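Local coordinates for protein epsin-1 (Saccharomyces cerevisiae, PDB 5LOZ) that binds phosphoinositide-rich membranes through its ENTH domain and serves as a ubiquitin- and clathrin-binding adaptor required for endocytosis, at residues S15-Q20 against I60-T65. Numbering follows the deposited sequence.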
loop_
_atom_site.group_PDB
_atom_site.type_symbol
_atom_site.label_atom_id
_atom_site.label_comp_id
_atom_site.label_asym_id
_atom_site.label_seq_id
_atom_site.Cartn_x
_atom_site.Cartn_y
_atom_site.Cartn_z
ATOM N N SER A 15 -5.652 -5.609 7.727
ATOM C CA SER A 15 -5.618 -6.443 8.923
ATOM C C SER A 15 -5.059 -7.850 8.641
ATOM O O SER A 15 -4.935 -8.302 7.501
ATOM C CB SER A 15 -6.997 -6.545 9.564
ATOM O OG SER A 15 -7.843 -7.203 8.696
ATOM N N ASN A 16 -4.678 -8.522 9.706
ATOM C CA ASN A 16 -3.994 -9.823 9.630
ATOM C C ASN A 16 -4.877 -11.044 9.455
ATOM O O ASN A 16 -4.630 -12.098 10.050
ATOM C CB ASN A 16 -3.118 -9.972 10.888
ATOM C CG ASN A 16 -2.029 -11.026 10.743
ATOM O OD1 ASN A 16 -1.366 -11.106 9.724
ATOM N ND2 ASN A 16 -1.811 -11.817 11.806
ATOM N N ASP A 17 -5.922 -10.954 8.641
ATOM C CA ASP A 17 -6.722 -12.144 8.319
ATOM C C ASP A 17 -6.197 -12.930 7.116
ATOM O O ASP A 17 -5.624 -14.026 7.281
ATOM C CB ASP A 17 -8.246 -11.831 8.272
ATOM C CG ASP A 17 -8.588 -10.575 7.431
ATOM O OD1 ASP A 17 -7.963 -10.349 6.407
ATOM O OD2 ASP A 17 -9.469 -9.806 7.819
ATOM N N ASN A 18 -6.414 -12.409 5.905
ATOM C CA ASN A 18 -5.943 -12.996 4.675
ATOM C C ASN A 18 -5.289 -11.865 3.874
ATOM O O ASN A 18 -5.718 -10.732 4.001
ATOM C CB ASN A 18 -7.121 -13.601 3.876
ATOM C CG ASN A 18 -7.681 -14.869 4.537
ATOM O OD1 ASN A 18 -6.980 -15.884 4.592
ATOM N ND2 ASN A 18 -8.907 -14.794 5.111
ATOM N N HIS A 19 -4.281 -12.169 3.089
ATOM C CA HIS A 19 -3.546 -11.090 2.361
ATOM C C HIS A 19 -4.325 -10.389 1.235
ATOM O O HIS A 19 -3.872 -9.385 0.711
ATOM C CB HIS A 19 -2.206 -11.552 1.833
ATOM C CG HIS A 19 -2.271 -12.543 0.724
ATOM N ND1 HIS A 19 -2.528 -12.191 -0.579
ATOM C CD2 HIS A 19 -2.063 -13.889 0.715
ATOM C CE1 HIS A 19 -2.494 -13.270 -1.339
ATOM N NE2 HIS A 19 -2.220 -14.320 -0.578
ATOM N N GLN A 20 -5.487 -10.905 0.854
ATOM C CA GLN A 20 -6.311 -10.247 -0.153
ATOM C C GLN A 20 -7.033 -9.021 0.390
ATOM O O GLN A 20 -7.626 -9.058 1.427
ATOM C CB GLN A 20 -7.284 -11.230 -0.763
ATOM C CG GLN A 20 -6.613 -12.370 -1.536
ATOM C CD GLN A 20 -6.343 -13.612 -0.663
ATOM O OE1 GLN A 20 -6.377 -13.553 0.569
ATOM N NE2 GLN A 20 -6.044 -14.708 -1.296
ATOM N N ILE A 60 2.061 -6.132 5.985
ATOM C CA ILE A 60 3.004 -5.586 4.997
ATOM C C ILE A 60 2.502 -5.790 3.577
ATOM O O ILE A 60 2.395 -4.826 2.826
ATOM C CB ILE A 60 4.419 -6.249 5.134
ATOM C CG1 ILE A 60 4.903 -6.166 6.603
ATOM C CG2 ILE A 60 5.381 -5.623 4.189
ATOM C CD1 ILE A 60 6.344 -6.668 6.835
ATOM N N ALA A 61 2.165 -7.032 3.220
ATOM C CA ALA A 61 1.619 -7.334 1.912
ATOM C C ALA A 61 0.429 -6.442 1.575
ATOM O O ALA A 61 0.376 -5.878 0.482
ATOM C CB ALA A 61 1.226 -8.804 1.827
ATOM N N LYS A 62 -0.531 -6.323 2.494
ATOM C CA LYS A 62 -1.775 -5.623 2.197
ATOM C C LYS A 62 -1.547 -4.089 2.093
ATOM O O LYS A 62 -2.146 -3.431 1.252
ATOM C CB LYS A 62 -2.834 -5.955 3.226
ATOM C CG LYS A 62 -3.208 -7.425 3.247
ATOM C CD LYS A 62 -4.119 -7.757 4.393
ATOM C CE LYS A 62 -5.578 -7.442 4.080
ATOM N NZ LYS A 62 -6.483 -7.889 5.189
ATOM N N ALA A 63 -0.667 -3.569 2.928
ATOM C CA ALA A 63 -0.252 -2.191 2.875
ATOM C C ALA A 63 0.328 -1.883 1.483
ATOM O O ALA A 63 -0.021 -0.870 0.864
ATOM C CB ALA A 63 0.751 -1.875 3.939
ATOM N N LEU A 64 1.153 -2.789 0.968
ATOM C CA LEU A 64 1.752 -2.621 -0.348
ATOM C C LEU A 64 0.724 -2.662 -1.425
ATOM O O LEU A 64 0.826 -1.909 -2.425
ATOM C CB LEU A 64 2.844 -3.679 -0.588
ATOM C CG LEU A 64 4.156 -3.568 0.211
ATOM C CD1 LEU A 64 5.001 -4.857 0.062
ATOM C CD2 LEU A 64 4.984 -2.319 -0.215
ATOM N N THR A 65 -0.291 -3.508 -1.266
ATOM C CA THR A 65 -1.448 -3.567 -2.198
ATOM C C THR A 65 -2.246 -2.265 -2.198
ATOM O O THR A 65 -2.622 -1.757 -3.256
ATOM C CB THR A 65 -2.417 -4.739 -1.867
ATOM O OG1 THR A 65 -1.677 -5.965 -1.899
ATOM C CG2 THR A 65 -3.546 -4.823 -2.836
HETATM O O HOH W 1 -1.824 -8.189 -0.328
#
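Lys62 leaves helix 57-73 with its CB directed at the loop between helices 5-13 and 23-32, and its chain runs into the bend formed by Ser15 to Gln20. CG, anti to the carbonyl carbon, lies 3.3 Å from His19 O. CD and CE then pass alongside two loop carbonyls, CD 3.3 Å from Ser15 O and CE 3.3 Å from Asn18 O, while the chain bends at chi3 (83°). At the tip, NZ donates a hydrogen bond of 2.8 Å to Ser15 O, tilted 24° from the carbonyl plane. Weak bonds go from NZ to Asn18 O (3.2 Å) and to Asp17 OD1 (3.1 Å), the latter part of a salt bridge. OD1 also accepts the N-H of Asn18 with its anti lone pair, a bond that probably steadies the carboxylate. Nearby, a water donates to His19 O and hydrogen-bonds Thr65 OG1, a second link between loop and helix. A methionine in place of Lys62 would probably leave the Ser15 and Asn18 carbonyls without this shared donor and Asp17 without its counter-charge. The ammonium group of the buried Lys62 thus gathers two backbone carbonyls and a carboxylate, tying the irregular loop to a helix of the ENTH superhelix.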